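Glutathione peroxidase-like protein (Trypanosoma brucei, PDB 3DWV) probably works as a tryparedoxin-dependent peroxidase of the glutathione peroxidase family, reducing hydroperoxides with thiol electrons. Local coordinates at residues N40-Q43 / H44-S47; Y65-A68 / T69-N73; Y130-M133 / K134-K137; D173-E176 / K177-L181. The protein carries 1 engineered substitution. All coordinates share one frame; numbering follows the deposited sequence.

Following the chain from the N terminus, the four contacts come in series, and none nests within or crosses another. Each is local, closing only a turn or two of backbone. Contact 1 (40-43 / 44-47) forms 3-10 turns in the loop before strand 49-54. Contact 2 lies on helix 64-75, the crossover to strand 81-86. Contact 3 covers the C-terminal part of helix 128-136, on the opposite side of the chain's centre from contact 2. Contact 4 belongs to the last helix, 171-181. Contacts 2 and 4 touch through L71 CD1 and I174 CG2, 3.6 Å apart, which joins their two helices; the other pairs stay apart.

Contact 1 (N40-Q43 / H44-S47); sequences NLVQ and HKGS
Two successive 3-10 bonds tie H44 N to L41 O (3.0 Å) and K45 N to V42 O (2.9 Å), after which the chain from H44 to S47 makes a type II beta turn.

The side chains of Q43 and H44 run side by side in the same direction. Q43 CG sits over the middle of the imidazole, 3.5 Å from the centroid of the H44 ring in a CH-pi contact, and the amide beyond it is stacked with its plane only 10° from that of the ring. With chi1 at 79°, Q43 CG lies between the backbone N and the carbonyl carbon, which folds the extended side chain back over the turn. The amide is held in that orientation by NE2 of Q43, which gives a hydrogen bond of 2.8 Å to N40 O, with the acceptor close to the amide plane.

This turn leads into strand 49-54 of the thioredoxin-like fold. H44 leans on T81 and L83 of the neighbouring strand 81-86, and its NE2 is hydrogen-bonded to the hydroxyl of Y39, which fixes the far end of the imidazole. The buried L41 also reaches L83, together with F27 and V31.

Toward solvent, the hydrocarbon parts of V42 and K45 meet more lightly, with V42 CG2 3.9 Å from K45 CD. G46 takes the third position of the type II turn and shares backbone hydrogen bonding with R157.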
ATOM      1  N   ASN A  40     -10.757  -6.707  -9.888  1.00 27.14           N
ATOM      2  CA  ASN A  40     -10.817  -5.692 -10.931  1.00 27.05           C
ATOM      3  C   ASN A  40     -10.128  -4.393 -10.486  1.00 25.13           C
ATOM      4  O   ASN A  40     -10.762  -3.455 -10.009  1.00 31.03           O
ATOM      5  CB  ASN A  40     -12.267  -5.404 -11.346  1.00 31.90           C
ATOM      6  CG  ASN A  40     -12.388  -4.651 -12.658  1.00 32.42           C
ATOM      7  OD1 ASN A  40     -13.482  -4.380 -13.163  1.00 37.90           O
ATOM      8  ND2 ASN A  40     -11.257  -4.317 -13.259  1.00 33.66           N
ATOM      9  N   LEU A  41      -8.818  -4.379 -10.667  1.00 23.14           N
ATOM     10  CA  LEU A  41      -7.983  -3.244 -10.320  1.00 17.54           C
ATOM     11  C   LEU A  41      -8.216  -2.115 -11.319  1.00 18.26           C
ATOM     12  O   LEU A  41      -8.216  -0.923 -11.057  1.00 17.38           O
ATOM     13  CB  LEU A  41      -6.522  -3.659 -10.331  1.00 15.04           C
ATOM     14  CG  LEU A  41      -5.463  -2.712  -9.788  1.00 16.46           C
ATOM     15  CD1 LEU A  41      -5.625  -2.595  -8.278  1.00 14.34           C
ATOM     16  CD2 LEU A  41      -4.064  -3.196 -10.099  1.00 15.89           C
ATOM     17  N   VAL A  42      -8.435  -2.485 -12.594  1.00 22.80           N
ATOM     18  CA  VAL A  42      -8.585  -1.404 -13.573  1.00 20.99           C
ATOM     19  C   VAL A  42      -9.842  -0.587 -13.321  1.00 19.82           C
ATOM     20  O   VAL A  42     -10.004   0.534 -13.888  1.00 21.12           O
ATOM     21  CB  VAL A  42      -8.571  -2.007 -14.987  1.00 24.10           C
ATOM     22  CG1 VAL A  42      -9.956  -2.533 -15.304  1.00 26.97           C
ATOM     23  CG2 VAL A  42      -8.117  -0.989 -16.037  1.00 25.81           C
ATOM     24  N   GLN A  43     -10.765  -1.053 -12.471  1.00 18.69           N
ATOM     25  CA  GLN A  43     -11.949  -0.233 -12.156  1.00 22.27           C
ATOM     26  C   GLN A  43     -11.526   1.133 -11.619  1.00 19.43           C
ATOM     27  O   GLN A  43     -12.212   2.133 -11.843  1.00 26.29           O
ATOM     28  CB  GLN A  43     -12.876  -0.918 -11.164  1.00 22.16           C
ATOM     29  CG  GLN A  43     -12.464  -0.862  -9.692  1.00 23.29           C
ATOM     30  CD  GLN A  43     -13.421  -1.656  -8.825  1.00 26.97           C
ATOM     31  OE1 GLN A  43     -14.525  -1.212  -8.474  1.00 36.29           O
ATOM     32  NE2 GLN A  43     -13.030  -2.882  -8.449  1.00 27.17           N
ATOM     33  N   HIS A  44     -10.369   1.166 -10.951  1.00 16.90           N
ATOM     34  CA  HIS A  44      -9.844   2.378 -10.355  1.00 16.78           C
ATOM     35  C   HIS A  44      -9.104   3.270 -11.325  1.00 17.74           C
ATOM     36  O   HIS A  44      -8.711   4.367 -10.909  1.00 23.96           O
ATOM     37  CB  HIS A  44      -8.932   2.015  -9.154  1.00 15.54           C
ATOM     38  CG  HIS A  44      -9.671   1.166  -8.157  1.00 18.73           C
ATOM     39  ND1 HIS A  44     -10.817   1.581  -7.498  1.00 18.68           N
ATOM     40  CD2 HIS A  44      -9.426  -0.099  -7.733  1.00 17.04           C
ATOM     41  CE1 HIS A  44     -11.232   0.601  -6.696  1.00 18.67           C
ATOM     42  NE2 HIS A  44     -10.404  -0.429  -6.821  1.00 17.73           N
ATOM     43  N   LYS A  45      -8.903   2.868 -12.584  1.00 18.73           N
ATOM     44  CA  LYS A  45      -8.168   3.736 -13.507  1.00 19.45           C
ATOM     45  C   LYS A  45      -8.911   5.026 -13.816  1.00 20.46           C
ATOM     46  O   LYS A  45     -10.163   5.031 -13.952  1.00 19.65           O
ATOM     47  CB  LYS A  45      -7.911   2.860 -14.745  1.00 18.88           C
ATOM     48  CG  LYS A  45      -7.139   3.575 -15.845  1.00 21.43           C
ATOM     49  CD  LYS A  45      -7.028   2.656 -17.062  1.00 25.06           C
ATOM     50  CE  LYS A  45      -5.967   3.091 -18.037  1.00 24.55           C
ATOM     51  NZ  LYS A  45      -5.463   1.969 -18.870  1.00 37.28           N
ATOM     52  N   GLY A  46      -8.250   6.178 -13.934  1.00 19.02           N
ATOM     53  CA  GLY A  46      -8.980   7.417 -14.223  1.00 20.69           C
ATOM     54  C   GLY A  46      -9.137   8.326 -13.013  1.00 24.05           C
ATOM     55  O   GLY A  46      -9.512   9.511 -13.074  1.00 25.17           O
ATOM     56  N   SER A  47      -8.854   7.774 -11.838  1.00 20.71           N
ATOM     57  CA  SER A  47      -8.897   8.480 -10.579  1.00 17.18           C
ATOM     58  C   SER A  47      -7.657   8.078  -9.793  1.00 15.45           C
ATOM     59  O   SER A  47      -7.200   6.956  -9.987  1.00 14.22           O
ATOM     60  CB  SER A  47     -10.122   8.062  -9.771  1.00 24.10           C
ATOM     61  OG  SER A  47     -11.270   8.686 -10.304  1.00 26.99           O
TER

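Contact 2 (Y65-A68 / T69-N73); sequences YETA and TTLYN. Unlike the reference sequence in segment 69-73: T70 (reference Ala).
Y65 and T69 meet one turn apart on helix 64-75, the crossover helix of a beta-alpha-beta unit between strands 49-54 and 81-86 of the thioredoxin-like fold. T69 OG1 lies over one face of the tyrosine ring, 3.6 Å above its plane and displaced toward the rim. The same hydroxyl donates to Y65 O at 2.9 Å, while T69 N reaches that oxygen from the opposite face of the carbonyl plane, so two bonds grip one acceptor. With chi1 of T69 at -65°, OG1 is placed beside its own backbone N, from where it can bend back to the preceding turn. T70, which differs from the reference sequence, repeats this double grip on E66 O through its N and OG1.

On the inward side, T67 and L71 lie alongside each other, though T67 is modelled in two conformers and the 3.9 Å between its CG2 and L71 CD1 is therefore tentative. Y52 of strand 49-54 packs against T67 and A68, and L50 against L71, while V171 and I174 of helix 171-181 add to the cover. Further out, the first residue of the contact is tied back: Y65 N is bonded to T61 OG1.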
ATOM      1  N   TYR A  65      -2.821   3.999   9.959  1.00 12.61           N
ATOM      2  CA  TYR A  65      -4.248   3.694   9.911  1.00 13.01           C
ATOM      3  C   TYR A  65      -5.133   4.937   9.847  1.00 13.50           C
ATOM      4  O   TYR A  65      -6.151   4.998   9.113  1.00 13.27           O
ATOM      5  CB  TYR A  65      -4.654   2.884  11.162  1.00 17.12           C
ATOM      6  CG  TYR A  65      -6.157   2.689  11.275  1.00 16.82           C
ATOM      7  CD1 TYR A  65      -6.737   1.619  10.597  1.00 19.21           C
ATOM      8  CD2 TYR A  65      -7.018   3.494  12.037  1.00 18.66           C
ATOM      9  CE1 TYR A  65      -8.104   1.388  10.670  1.00 20.59           C
ATOM     10  CE2 TYR A  65      -8.365   3.274  12.093  1.00 21.45           C
ATOM     11  CZ  TYR A  65      -8.903   2.212  11.402  1.00 22.53           C
ATOM     12  OH  TYR A  65     -10.248   2.031  11.511  1.00 33.56           O
ATOM     13  N   GLU A  66      -4.868   5.890  10.719  1.00 12.38           N
ATOM     14  CA  GLU A  66      -5.707   7.075  10.831  0.50 10.86           C
ATOM     15  C   GLU A  66      -5.650   7.856   9.523  1.00 11.31           C
ATOM     16  O   GLU A  66      -6.665   8.297   9.003  1.00 11.83           O
ATOM     17  CB  GLU A  66      -5.273   7.999  11.956  0.50 11.21           C
ATOM     18  CG  GLU A  66      -5.364   7.496  13.384  0.50 14.72           C
ATOM     19  CD  GLU A  66      -4.566   8.414  14.308  0.50 16.91           C
ATOM     20  OE1 GLU A  66      -5.070   9.505  14.657  0.50 22.88           O
ATOM     21  OE2 GLU A  66      -3.426   8.041  14.652  0.50 18.67           O
ATOM     22  N   THR A  67      -4.423   7.998   9.015  0.50 11.35           N
ATOM     23  CA  THR A  67      -4.211   8.747   7.775  0.50 11.29           C
ATOM     24  C   THR A  67      -4.932   8.086   6.609  0.50 11.83           C
ATOM     25  O   THR A  67      -5.695   8.777   5.933  0.50 15.39           O
ATOM     26  CB  THR A  67      -2.721   8.883   7.458  0.50  9.29           C
ATOM     27  OG1 THR A  67      -2.162   9.691   8.500  0.50 10.93           O
ATOM     28  CG2 THR A  67      -2.514   9.672   6.180  0.50  9.81           C
ATOM     29  N   ALA A  68      -4.698   6.801   6.409  1.00 13.39           N
ATOM     30  CA  ALA A  68      -5.377   6.099   5.282  1.00 11.92           C
ATOM     31  C   ALA A  68      -6.887   6.225   5.422  1.00 13.65           C
ATOM     32  O   ALA A  68      -7.580   6.430   4.431  1.00 14.87           O
ATOM     33  CB  ALA A  68      -5.032   4.618   5.224  1.00 11.44           C
ATOM     34  N   THR A  69      -7.451   6.081   6.619  1.00 13.40           N
ATOM     35  CA  THR A  69      -8.913   6.049   6.744  1.00 13.04           C
ATOM     36  C   THR A  69      -9.500   7.434   6.511  1.00 11.56           C
ATOM     37  O   THR A  69     -10.529   7.619   5.832  1.00 14.67           O
ATOM     38  CB  THR A  69      -9.271   5.526   8.142  1.00 13.17           C
ATOM     39  OG1 THR A  69      -8.815   4.141   8.261  1.00 12.29           O
ATOM     40  CG2 THR A  69     -10.768   5.567   8.382  1.00 15.21           C
ATOM     41  N   THR A  70      -8.820   8.414   7.123  1.00 12.32           N
ATOM     42  CA  THR A  70      -9.214   9.795   6.899  1.00 13.40           C
ATOM     43  C   THR A  70      -9.245  10.153   5.418  1.00 12.41           C
ATOM     44  O   THR A  70     -10.231  10.744   4.962  1.00 14.98           O
ATOM     45  CB  THR A  70      -8.246  10.765   7.592  1.00 14.78           C
ATOM     46  OG1 THR A  70      -8.324  10.499   9.013  1.00 17.50           O
ATOM     47  CG2 THR A  70      -8.683  12.205   7.314  1.00 18.32           C
ATOM     48  N   LEU A  71      -8.181   9.794   4.668  1.00 12.68           N
ATOM     49  CA  LEU A  71      -8.156  10.190   3.252  1.00 12.72           C
ATOM     50  C   LEU A  71      -9.206   9.424   2.471  1.00 14.63           C
ATOM     51  O   LEU A  71      -9.913  10.010   1.628  1.00 18.04           O
ATOM     52  CB  LEU A  71      -6.796   9.926   2.611  1.00 13.20           C
ATOM     53  CG  LEU A  71      -5.639  10.795   3.112  1.00 13.89           C
ATOM     54  CD1 LEU A  71      -4.270  10.227   2.745  1.00 12.10           C
ATOM     55  CD2 LEU A  71      -5.816  12.197   2.571  1.00 15.67           C
ATOM     56  N   TYR A  72      -9.317   8.136   2.710  1.00 12.58           N
ATOM     57  CA  TYR A  72     -10.362   7.327   2.091  1.00 14.26           C
ATOM     58  C   TYR A  72     -11.747   7.929   2.241  1.00 13.60           C
ATOM     59  O   TYR A  72     -12.512   8.132   1.284  1.00 16.62           O
ATOM     60  CB  TYR A  72     -10.318   5.929   2.739  1.00 17.40           C
ATOM     61  CG  TYR A  72     -11.327   5.001   2.107  1.00 16.64           C
ATOM     62  CD1 TYR A  72     -11.213   4.611   0.775  1.00 16.75           C
ATOM     63  CD2 TYR A  72     -12.395   4.540   2.857  1.00 18.43           C
ATOM     64  CE1 TYR A  72     -12.126   3.759   0.174  1.00 18.29           C
ATOM     65  CE2 TYR A  72     -13.320   3.679   2.260  1.00 21.22           C
ATOM     66  CZ  TYR A  72     -13.183   3.307   0.945  1.00 20.73           C
ATOM     67  OH  TYR A  72     -14.134   2.464   0.421  1.00 24.33           O
ATOM     68  N   ASN A  73     -12.135   8.253   3.487  1.00 20.62           N
ATOM     69  CA  ASN A  73     -13.495   8.738   3.735  1.00 19.40           C
ATOM     70  C   ASN A  73     -13.681  10.150   3.210  1.00 18.18           C
ATOM     71  O   ASN A  73     -14.764  10.519   2.737  1.00 16.61           O
ATOM     72  CB  ASN A  73     -13.814   8.672   5.238  1.00 18.85           C
ATOM     73  CG  ASN A  73     -14.049   7.250   5.734  1.00 19.97           C
ATOM     74  OD1 ASN A  73     -14.568   6.406   4.980  1.00 24.91           O
ATOM     75  ND2 ASN A  73     -13.665   7.025   6.990  1.00 21.45           N
TER

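Contact 3 (Y130-M133 / K134-K137); sequences YEYM and KKTK
E131 and K134 join one turn apart through a salt bridge, with OE2 of E131 2.9 Å from NZ of K134 and the ammonium approaching nearly in line with the C-O bond. E131 bends at chi2 (-68°) to bring its carboxylate round to the lysine. K134 is buried, and its chain hugs the preceding turn: CG and CD of K134 each come within 3.1 Å of Y130 O, which also accepts K134 N at 2.8 Å. NZ of K134 is held further by hydrogen bonds to V121 O and N122 OD1, so the buried ammonium has three partners, an arrangement that would probably stabilise its positive charge.

The compact side continues through Y130 and M133. The methyl CE of M133 sits over the centre of the Y130 ring, 3.5 Å above its plane. These residues form the inner face of helix 128-136, which packs on the central sheet of the thioredoxin-like sandwich: both side chains touch I51 and F153, and M133 also reaches I155 and P161.

Y132 and T136 make a second well-bonded spot. T136 OG1 lies over a face of the Y132 ring, offset toward its rim, and donates to Y132 O at 2.8 Å; T136 N approaches this oxygen from the opposite face of the carbonyl plane. Y132 is also buried, its ring meeting that of F29 at about 25°. The looser, solvent side is at K135, which is exposed and modelled in two conformers, so any approach of its NZ to the edge of the Y132 ring is uncertain. K137 departs from helical backbone angles, although K137 N still bonds to M133 O at 2.8 Å.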
ATOM      1  N   TYR A 130       4.612  -4.812  -6.432  1.00  8.86           N
ATOM      2  CA  TYR A 130       5.470  -4.129  -5.457  1.00  9.44           C
ATOM      3  C   TYR A 130       6.850  -3.881  -6.068  1.00  9.50           C
ATOM      4  O   TYR A 130       7.486  -2.829  -5.915  1.00 10.63           O
ATOM      5  CB  TYR A 130       5.496  -4.913  -4.100  1.00 10.77           C
ATOM      6  CG  TYR A 130       4.482  -4.223  -3.213  1.00  9.43           C
ATOM      7  CD1 TYR A 130       3.135  -4.543  -3.288  1.00 10.41           C
ATOM      8  CD2 TYR A 130       4.888  -3.234  -2.336  1.00  8.77           C
ATOM      9  CE1 TYR A 130       2.206  -3.902  -2.500  1.00 10.32           C
ATOM     10  CE2 TYR A 130       3.938  -2.589  -1.555  1.00  8.97           C
ATOM     11  CZ  TYR A 130       2.593  -2.919  -1.626  1.00 10.80           C
ATOM     12  OH  TYR A 130       1.642  -2.294  -0.843  1.00 11.11           O
ATOM     13  N   GLU A 131       7.394  -4.866  -6.790  1.00 11.43           N
ATOM     14  CA  GLU A 131       8.687  -4.655  -7.459  1.00 11.62           C
ATOM     15  C   GLU A 131       8.590  -3.476  -8.393  1.00 12.29           C
ATOM     16  O   GLU A 131       9.532  -2.646  -8.417  1.00 13.39           O
ATOM     17  CB  GLU A 131       9.123  -5.954  -8.153  1.00 16.07           C
ATOM     18  CG  GLU A 131       9.383  -6.950  -6.980  1.00 18.92           C
ATOM     19  CD  GLU A 131      10.591  -6.541  -6.164  1.00 21.59           C
ATOM     20  OE1 GLU A 131      11.662  -7.062  -6.602  1.00 31.36           O
ATOM     21  OE2 GLU A 131      10.657  -5.792  -5.137  1.00 18.66           O
ATOM     22  N   TYR A 132       7.462  -3.402  -9.089  1.00 10.97           N
ATOM     23  CA  TYR A 132       7.297  -2.200  -9.938  1.00 10.19           C
ATOM     24  C   TYR A 132       7.176  -0.899  -9.172  1.00 11.36           C
ATOM     25  O   TYR A 132       7.831   0.101  -9.530  1.00 11.39           O
ATOM     26  CB  TYR A 132       6.050  -2.451 -10.813  1.00 11.07           C
ATOM     27  CG  TYR A 132       5.577  -1.215 -11.577  1.00 11.46           C
ATOM     28  CD1 TYR A 132       6.309  -0.667 -12.637  1.00 13.84           C
ATOM     29  CD2 TYR A 132       4.382  -0.612 -11.219  1.00 13.22           C
ATOM     30  CE1 TYR A 132       5.842   0.461 -13.314  1.00 12.48           C
ATOM     31  CE2 TYR A 132       3.910   0.504 -11.865  1.00 13.06           C
ATOM     32  CZ  TYR A 132       4.652   1.029 -12.908  1.00 12.21           C
ATOM     33  OH  TYR A 132       4.134   2.149 -13.524  1.00 16.57           O
ATOM     34  N   MET A 133       6.309  -0.800  -8.141  1.00 10.12           N
ATOM     35  CA  MET A 133       6.142   0.471  -7.437  1.00  9.17           C
ATOM     36  C   MET A 133       7.430   0.856  -6.718  1.00 10.45           C
ATOM     37  O   MET A 133       7.829   2.032  -6.711  1.00 12.01           O
ATOM     38  CB  MET A 133       4.987   0.350  -6.415  1.00 11.28           C
ATOM     39  CG  MET A 133       3.634   0.201  -7.085  1.00 11.95           C
ATOM     40  SD  MET A 133       2.251   0.296  -5.917  1.00 12.14           S
ATOM     41  CE  MET A 133       2.614  -0.940  -4.678  1.00 13.61           C
ATOM     42  N   LYS A 134       8.124  -0.138  -6.120  1.00 10.34           N
ATOM     43  CA  LYS A 134       9.355   0.151  -5.369  1.00 11.47           C
ATOM     44  C   LYS A 134      10.471   0.652  -6.251  1.00 13.28           C
ATOM     45  O   LYS A 134      11.295   1.506  -5.849  1.00 14.81           O
ATOM     46  CB  LYS A 134       9.823  -1.120  -4.637  1.00 12.18           C
ATOM     47  CG  LYS A 134       8.913  -1.527  -3.468  1.00  9.74           C
ATOM     48  CD  LYS A 134       9.047  -3.029  -3.197  1.00 14.01           C
ATOM     49  CE  LYS A 134      10.376  -3.390  -2.583  1.00 17.15           C
ATOM     50  NZ  LYS A 134      10.488  -4.871  -2.357  1.00 12.29           N
ATOM     51  N   LYS A 135      10.552   0.107  -7.484  1.00 13.19           N
ATOM     52  CA  LYS A 135      11.671   0.599  -8.296  0.50 12.95           C
ATOM     53  C   LYS A 135      11.244   1.921  -8.922  1.00 13.62           C
ATOM     54  O   LYS A 135      12.127   2.774  -9.155  1.00 12.76           O
ATOM     55  CB  LYS A 135      12.153  -0.412  -9.316  0.50 14.43           C
ATOM     56  CG  LYS A 135      11.201  -0.724 -10.456  0.50 16.25           C
ATOM     57  CD  LYS A 135      12.000  -1.076 -11.707  0.50 20.73           C
ATOM     58  CE  LYS A 135      11.069  -1.446 -12.854  0.50 21.49           C
ATOM     59  NZ  LYS A 135      10.146  -2.530 -12.406  0.50 20.79           N
ATOM     60  N   THR A 136       9.946   2.109  -9.162  1.00 11.78           N
ATOM     61  CA  THR A 136       9.541   3.431  -9.694  1.00 11.59           C
ATOM     62  C   THR A 136       9.781   4.527  -8.660  1.00 12.13           C
ATOM     63  O   THR A 136      10.295   5.608  -8.997  1.00 13.55           O
ATOM     64  CB  THR A 136       8.075   3.428 -10.135  1.00 12.09           C
ATOM     65  OG1 THR A 136       7.920   2.385 -11.101  1.00 15.41           O
ATOM     66  CG2 THR A 136       7.711   4.756 -10.799  1.00 14.24           C
ATOM     67  N   LYS A 137       9.393   4.267  -7.421  1.00 11.50           N
ATOM     68  CA  LYS A 137       9.559   5.254  -6.331  1.00 11.17           C
ATOM     69  C   LYS A 137      10.325   4.555  -5.212  1.00 10.22           C
ATOM     70  O   LYS A 137       9.743   3.951  -4.292  1.00 11.89           O
ATOM     71  CB  LYS A 137       8.241   5.829  -5.829  1.00 13.65           C
ATOM     72  CG  LYS A 137       7.372   6.414  -6.934  1.00 13.84           C
ATOM     73  CD  LYS A 137       7.955   7.642  -7.575  1.00 15.58           C
ATOM     74  CE  LYS A 137       8.264   8.833  -6.735  1.00 18.31           C
ATOM     75  NZ  LYS A 137       8.753   9.895  -7.717  1.00 23.98           N
TER

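Contact 4 (D173-E176 / K177-L181); sequences DIEE and KLIPL
E175 and I179 make a local, one-turn contact within helix 171-181, the last helix of the chain, with one flank against the body of the protein and the other at its surface. I179 N donates almost straight to E175 O at 2.9 Å, and CD1 of I179 bends back to within 3.9 Å of E175 CB. That position follows from the isoleucine's chi1 of -73°, which sets CG1 beside the backbone N, and from the extended chi2 beyond it. In the preceding turn L178 N donates to I174 O at 2.9 Å, whereas K177 N makes only a weak bond to that oxygen.

The regular bonding then breaks. P180 has no N-H to offer to E176 O and instead places its CD 3.3 Å from that oxygen, and the helix kinks there.

OE2 of the buried E175 is satisfied from helix 64-75, by a salt bridge to K74 NZ and a hydrogen bond with Y75 OH. I174 and L178 face inward, I174 against F165, L178 against F80 and L154. K177 bends at chi2 (-41°), its side chain packing on E163 and F165 of the edge strand 161-165. Helix 171-181 thus packs beside helix 64-75 on one face of the sheet, as the C-terminal helix does in the thioredoxin fold.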
ATOM      1  N   ASP A 173       0.471  16.468   4.121  1.00 21.16           N
ATOM      2  CA  ASP A 173       1.566  16.152   3.206  1.00 21.22           C
ATOM      3  C   ASP A 173       1.051  15.349   2.017  1.00 18.76           C
ATOM      4  O   ASP A 173       1.486  15.495   0.898  1.00 26.07           O
ATOM      5  CB  ASP A 173       2.649  15.338   3.914  1.00 31.44           C
ATOM      6  CG  ASP A 173       3.550  16.218   4.773  1.00 43.31           C
ATOM      7  OD1 ASP A 173       3.533  17.462   4.628  1.00 47.10           O
ATOM      8  OD2 ASP A 173       4.286  15.630   5.603  1.00 60.56           O
ATOM      9  N   ILE A 174       0.106  14.478   2.278  1.00 16.46           N
ATOM     10  CA  ILE A 174      -0.360  13.609   1.186  1.00 16.34           C
ATOM     11  C   ILE A 174      -1.320  14.423   0.340  1.00 18.11           C
ATOM     12  O   ILE A 174      -1.267  14.380  -0.885  1.00 16.19           O
ATOM     13  CB  ILE A 174      -0.936  12.301   1.765  1.00 16.53           C
ATOM     14  CG1 ILE A 174       0.100  11.427   2.467  1.00 15.47           C
ATOM     15  CG2 ILE A 174      -1.603  11.484   0.679  1.00 17.65           C
ATOM     16  CD1 ILE A 174      -0.307  10.026   2.877  1.00 19.68           C
ATOM     17  N   GLU A 175      -2.190  15.200   0.969  1.00 17.36           N
ATOM     18  CA  GLU A 175      -3.060  16.130   0.255  1.00 17.13           C
ATOM     19  C   GLU A 175      -2.320  17.071  -0.692  1.00 19.88           C
ATOM     20  O   GLU A 175      -2.828  17.326  -1.802  1.00 21.70           O
ATOM     21  CB  GLU A 175      -3.872  16.937   1.296  1.00 19.95           C
ATOM     22  CG  GLU A 175      -5.051  16.137   1.825  1.00 19.74           C
ATOM     23  CD  GLU A 175      -5.908  16.958   2.770  1.00 20.47           C
ATOM     24  OE1 GLU A 175      -5.402  17.925   3.405  1.00 23.85           O
ATOM     25  OE2 GLU A 175      -7.107  16.647   2.893  1.00 23.15           O
ATOM     26  N   GLU A 176      -1.148  17.601  -0.328  1.00 22.11           N
ATOM     27  CA  GLU A 176      -0.374  18.455  -1.238  0.50 22.19           C
ATOM     28  C   GLU A 176      -0.215  17.820  -2.625  1.00 22.20           C
ATOM     29  O   GLU A 176      -0.332  18.487  -3.655  1.00 18.13           O
ATOM     30  CB  GLU A 176       1.014  18.751  -0.681  0.50 23.21           C
ATOM     31  CG  GLU A 176       1.115  19.171   0.761  0.50 24.61           C
ATOM     32  CD  GLU A 176       0.236  20.348   1.125  0.50 25.06           C
ATOM     33  OE1 GLU A 176      -0.938  20.140   1.517  0.50 29.79           O
ATOM     34  OE2 GLU A 176       0.704  21.502   1.036  0.50 26.83           O
ATOM     35  N   LYS A 177       0.037  16.509  -2.648  1.00 16.15           N
ATOM     36  CA  LYS A 177       0.192  15.740  -3.875  1.00 16.33           C
ATOM     37  C   LYS A 177      -1.147  15.263  -4.452  1.00 14.89           C
ATOM     38  O   LYS A 177      -1.381  15.267  -5.682  1.00 19.03           O
ATOM     39  CB  LYS A 177       1.042  14.489  -3.651  1.00 17.08           C
ATOM     40  CG  LYS A 177       2.399  14.679  -3.005  1.00 25.44           C
ATOM     41  CD  LYS A 177       3.106  15.912  -3.536  1.00 28.90           C
ATOM     42  CE  LYS A 177       4.506  16.011  -2.913  1.00 32.64           C
ATOM     43  NZ  LYS A 177       5.046  17.375  -3.086  1.00 27.86           N
ATOM     44  N   LEU A 178      -2.057  14.797  -3.599  1.00 15.12           N
ATOM     45  CA  LEU A 178      -3.307  14.190  -4.064  1.00 13.39           C
ATOM     46  C   LEU A 178      -4.321  15.183  -4.625  1.00 15.76           C
ATOM     47  O   LEU A 178      -5.007  14.888  -5.616  1.00 16.24           O
ATOM     48  CB  LEU A 178      -3.923  13.437  -2.901  1.00 15.69           C
ATOM     49  CG  LEU A 178      -5.327  12.860  -3.058  1.00 17.09           C
ATOM     50  CD1 LEU A 178      -5.395  11.847  -4.186  1.00 13.70           C
ATOM     51  CD2 LEU A 178      -5.765  12.205  -1.747  1.00 17.21           C
ATOM     52  N   ILE A 179      -4.486  16.334  -4.011  1.00 16.88           N
ATOM     53  CA  ILE A 179      -5.562  17.243  -4.488  1.00 15.57           C
ATOM     54  C   ILE A 179      -5.394  17.664  -5.926  1.00 16.01           C
ATOM     55  O   ILE A 179      -6.386  17.656  -6.676  1.00 18.18           O
ATOM     56  CB  ILE A 179      -5.607  18.453  -3.507  1.00 21.10           C
ATOM     57  CG1 ILE A 179      -6.229  18.033  -2.151  1.00 19.05           C
ATOM     58  CG2 ILE A 179      -6.216  19.678  -4.151  1.00 23.53           C
ATOM     59  CD1 ILE A 179      -6.096  19.101  -1.091  1.00 19.82           C
ATOM     60  N   PRO A 180      -4.200  18.047  -6.376  1.00 18.89           N
ATOM     61  CA  PRO A 180      -4.052  18.299  -7.804  1.00 19.96           C
ATOM     62  C   PRO A 180      -4.414  17.072  -8.648  1.00 20.13           C
ATOM     63  O   PRO A 180      -4.807  17.301  -9.808  1.00 29.50           O
ATOM     64  CB  PRO A 180      -2.552  18.570  -7.957  1.00 22.89           C
ATOM     65  CG  PRO A 180      -2.117  19.080  -6.619  1.00 22.76           C
ATOM     66  CD  PRO A 180      -2.952  18.315  -5.648  1.00 19.81           C
ATOM     67  N   LEU A 181      -4.270  15.844  -8.174  1.00 18.21           N
ATOM     68  CA  LEU A 181      -4.559  14.662  -8.974  1.00 18.06           C
ATOM     69  C   LEU A 181      -6.045  14.447  -9.064  1.00 19.97           C
ATOM     70  O   LEU A 181      -6.552  13.927 -10.029  1.00 25.98           O
ATOM     71  CB  LEU A 181      -3.972  13.414  -8.308  1.00 20.69           C
ATOM     72  CG  LEU A 181      -2.457  13.330  -8.538  1.00 22.05           C
ATOM     73  CD1 LEU A 181      -1.859  12.162  -7.775  1.00 20.69           C
ATOM     74  CD2 LEU A 181      -2.164  13.257 -10.033  1.00 33.29           C
TER